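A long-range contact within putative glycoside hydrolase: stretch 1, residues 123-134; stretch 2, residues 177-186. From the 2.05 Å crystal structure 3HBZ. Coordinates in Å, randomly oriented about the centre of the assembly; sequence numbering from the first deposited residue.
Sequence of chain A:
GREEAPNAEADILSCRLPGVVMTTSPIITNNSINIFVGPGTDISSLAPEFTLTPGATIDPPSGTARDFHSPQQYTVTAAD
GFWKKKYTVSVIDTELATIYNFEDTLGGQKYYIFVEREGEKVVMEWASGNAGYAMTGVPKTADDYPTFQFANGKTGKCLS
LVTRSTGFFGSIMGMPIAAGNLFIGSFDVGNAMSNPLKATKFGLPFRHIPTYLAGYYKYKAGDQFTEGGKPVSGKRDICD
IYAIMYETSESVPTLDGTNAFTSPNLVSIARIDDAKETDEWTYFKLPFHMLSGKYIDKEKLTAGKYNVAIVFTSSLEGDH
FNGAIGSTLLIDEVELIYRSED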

# COMPACT_ATOMS: atom_id res chain seq x y z
N VAL A 123 -6.50 2.01 -12.03
CA VAL A 123 -7.45 2.57 -11.03
C VAL A 123 -7.04 2.37 -9.56
O VAL A 123 -7.75 2.84 -8.65
CB VAL A 123 -8.88 2.04 -11.25
CG1 VAL A 123 -9.33 2.44 -12.67
CG2 VAL A 123 -8.98 0.52 -11.02
N MSE A 124 -5.90 1.71 -9.34
CA MSE A 124 -5.35 1.53 -7.97
C MSE A 124 -3.96 0.90 -8.01
O MSE A 124 -3.71 -0.03 -8.80
CB MSE A 124 -6.26 0.65 -7.11
CG MSE A 124 -5.95 0.78 -5.61
SE MSE A 124 -7.05 -0.39 -4.58
CE MSE A 124 -6.05 -2.05 -4.84
N GLU A 125 -3.07 1.41 -7.16
CA GLU A 125 -1.79 0.83 -6.87
C GLU A 125 -1.78 0.24 -5.45
O GLU A 125 -1.99 0.96 -4.46
CB GLU A 125 -0.68 1.85 -7.00
CG GLU A 125 -0.72 2.60 -8.32
CD GLU A 125 0.58 3.33 -8.69
OE1 GLU A 125 1.60 3.22 -7.94
OE2 GLU A 125 0.56 3.99 -9.77
N TRP A 126 -1.58 -1.06 -5.35
CA TRP A 126 -1.35 -1.69 -4.05
C TRP A 126 -0.03 -1.18 -3.51
O TRP A 126 0.87 -0.79 -4.27
CB TRP A 126 -1.26 -3.21 -4.16
CG TRP A 126 -2.56 -3.91 -4.46
CD1 TRP A 126 -3.10 -4.14 -5.68
CD2 TRP A 126 -3.46 -4.50 -3.50
NE1 TRP A 126 -4.32 -4.81 -5.54
CE2 TRP A 126 -4.53 -5.06 -4.21
CE3 TRP A 126 -3.44 -4.62 -2.11
CZ2 TRP A 126 -5.59 -5.71 -3.57
CZ3 TRP A 126 -4.46 -5.29 -1.47
CH2 TRP A 126 -5.53 -5.82 -2.20
N ALA A 127 0.09 -1.17 -2.19
CA ALA A 127 1.33 -0.77 -1.52
C ALA A 127 1.95 -1.99 -0.84
O ALA A 127 1.24 -2.97 -0.54
CB ALA A 127 1.02 0.31 -0.47
N SER A 128 3.26 -1.91 -0.58
CA SER A 128 3.99 -2.88 0.27
C SER A 128 5.13 -2.17 0.93
O SER A 128 5.36 -0.97 0.66
CB SER A 128 4.60 -4.02 -0.55
OG SER A 128 5.66 -3.57 -1.38
N GLY A 129 5.88 -2.90 1.76
CA GLY A 129 7.11 -2.35 2.31
C GLY A 129 8.35 -2.40 1.43
O GLY A 129 9.45 -2.18 1.93
N ASN A 130 8.18 -2.70 0.13
CA ASN A 130 9.34 -2.78 -0.78
C ASN A 130 10.31 -1.58 -0.76
O ASN A 130 11.52 -1.76 -0.70
CB ASN A 130 8.86 -3.10 -2.20
CG ASN A 130 8.51 -4.60 -2.40
OD1 ASN A 130 8.75 -5.44 -1.53
ND2 ASN A 130 7.94 -4.92 -3.56
N ALA A 131 9.77 -0.36 -0.81
CA ALA A 131 10.60 0.84 -0.72
C ALA A 131 11.49 0.83 0.55
O ALA A 131 12.64 1.30 0.56
CB ALA A 131 9.75 2.09 -0.77
N GLY A 132 10.94 0.29 1.62
CA GLY A 132 11.65 0.19 2.88
C GLY A 132 12.74 -0.86 2.78
O GLY A 132 13.86 -0.62 3.23
N TYR A 133 12.41 -2.03 2.25
CA TYR A 133 13.41 -3.10 2.09
C TYR A 133 14.63 -2.70 1.24
O TYR A 133 15.76 -3.15 1.49
CB TYR A 133 12.76 -4.38 1.54
CG TYR A 133 13.65 -5.63 1.70
CD1 TYR A 133 13.86 -6.19 2.93
CD2 TYR A 133 14.22 -6.25 0.60
CE1 TYR A 133 14.70 -7.34 3.11
CE2 TYR A 133 15.00 -7.42 0.73
CZ TYR A 133 15.26 -7.94 1.99
OH TYR A 133 16.06 -9.06 2.13
N ALA A 134 14.40 -1.89 0.23
CA ALA A 134 15.47 -1.38 -0.62
C ALA A 134 16.54 -0.68 0.20
O ALA A 134 17.74 -0.73 -0.12
CB ALA A 134 14.90 -0.41 -1.70
N ILE A 177 14.23 -8.73 10.34
CA ILE A 177 13.50 -9.43 9.28
C ILE A 177 12.47 -8.49 8.69
O ILE A 177 12.17 -7.44 9.28
CB ILE A 177 12.79 -10.71 9.79
CG1 ILE A 177 11.71 -10.34 10.80
CG2 ILE A 177 13.82 -11.79 10.37
CD1 ILE A 177 10.78 -11.54 11.21
N ALA A 178 11.98 -8.83 7.50
CA ALA A 178 10.97 -8.07 6.80
C ALA A 178 9.89 -9.01 6.28
O ALA A 178 10.14 -9.84 5.39
CB ALA A 178 11.63 -7.30 5.57
N ALA A 179 8.69 -8.90 6.81
CA ALA A 179 7.59 -9.70 6.33
C ALA A 179 7.21 -9.26 4.95
O ALA A 179 7.28 -8.09 4.65
CB ALA A 179 6.32 -9.57 7.27
N GLY A 180 6.78 -10.19 4.11
CA GLY A 180 6.17 -9.79 2.85
C GLY A 180 4.76 -9.32 3.15
O GLY A 180 3.96 -10.04 3.79
N ASN A 181 4.42 -8.15 2.67
CA ASN A 181 3.07 -7.64 2.77
C ASN A 181 2.53 -6.98 1.49
O ASN A 181 3.25 -6.67 0.53
CB ASN A 181 2.95 -6.67 3.96
CG ASN A 181 3.87 -5.49 3.84
OD1 ASN A 181 4.66 -5.38 2.88
ND2 ASN A 181 3.78 -4.60 4.78
N LEU A 182 1.22 -6.79 1.49
CA LEU A 182 0.57 -6.04 0.44
C LEU A 182 -0.67 -5.49 1.07
O LEU A 182 -1.38 -6.22 1.80
CB LEU A 182 0.19 -6.91 -0.76
CG LEU A 182 -0.16 -6.16 -2.04
CD1 LEU A 182 1.18 -5.75 -2.73
CD2 LEU A 182 -1.09 -7.03 -3.00
N PHE A 183 -0.96 -4.23 0.77
CA PHE A 183 -2.15 -3.62 1.32
C PHE A 183 -2.72 -2.47 0.50
O PHE A 183 -2.04 -1.85 -0.28
CB PHE A 183 -1.88 -3.16 2.77
CG PHE A 183 -0.69 -2.21 2.90
CD1 PHE A 183 0.61 -2.69 3.00
CD2 PHE A 183 -0.87 -0.86 2.91
CE1 PHE A 183 1.68 -1.85 3.13
CE2 PHE A 183 0.19 -0.01 3.03
CZ PHE A 183 1.48 -0.50 3.15
N ILE A 184 -3.99 -2.19 0.75
CA ILE A 184 -4.63 -1.01 0.22
C ILE A 184 -4.25 0.19 1.09
O ILE A 184 -4.45 0.20 2.30
CB ILE A 184 -6.13 -1.16 0.14
CG1 ILE A 184 -6.50 -2.21 -0.92
CG2 ILE A 184 -6.85 0.27 -0.18
CD1 ILE A 184 -8.00 -2.52 -0.93
N GLY A 185 -3.73 1.23 0.46
CA GLY A 185 -3.17 2.36 1.23
C GLY A 185 -1.88 2.87 0.58
O GLY A 185 -1.72 2.81 -0.65
N SER A 186 -0.95 3.34 1.41
CA SER A 186 0.34 3.74 0.90
C SER A 186 1.46 3.46 1.89
O SER A 186 1.22 3.22 3.08
CB SER A 186 0.31 5.24 0.54
OG SER A 186 -0.00 6.02 1.67
O HOH W 1 -3.93 0.85 -2.60
O HOH W 2 -0.80 3.07 -3.20
O HOH W 3 7.32 -5.77 1.02

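Two segments far apart in sequence can be joined by a single pair of backbone hydrogen bonds, with water and side chains adding further links. Here the pair is antiparallel and nearly ideal: Ala127 N donates to Phe183 O at 2.9 Å, and Phe183 N returns the bond to Ala127 O, also at 2.9 Å, with N-H...O angles of 169° and 159°. Ala127 O also receives a CA-H...O contact from Leu182 CA at 3.3 Å.

The ladder does not extend beyond this one bridge. On the side of Glu125 and Gly185, two waters span the gap. Water 1 donates to Glu125 O (2.7 Å) and accepts from Gly185 N (3.1 Å), while water 2 donates to both Glu125 O and Gly185 O, each at 2.7 Å. Glu125 O and Gly185 O are 4.2 Å apart and, as two acceptors, could not bond each other directly; water 2 bridges them by donating a proton to each. Gly185 itself adopts backbone angles (140/-147) at which a CB would be jammed against the preceding carbonyl oxygen.

Toward the helix, a side chain takes over. Asn181, with chi1 in the p well, brings OD1 to 3.0 Å from Gly129 N and accepts its hydrogen bond. Gly129 is the N-cap residue, so this bond ties the helix start to the neighbouring strand. Just beside it, within stretch 1, Asn130 N donates to Ser128 OG at 3.1 Å.

Apolar packing accompanies this polar framework. Ala127 CB lies over the Phe183 ring, 3.9 Å from its centroid, so the bridged residues also meet through their side chains. Ile184 CG1 sits over a face of Trp126, 4.0 Å from the six-membered-ring centroid, and also touches Met124 CE at 3.9 Å. Leu182 CD2 approaches Trp126 CE3 obliquely at 3.5 Å. Farther out, Tyr133 CD1 meets Ala178 CB at 3.6 Å.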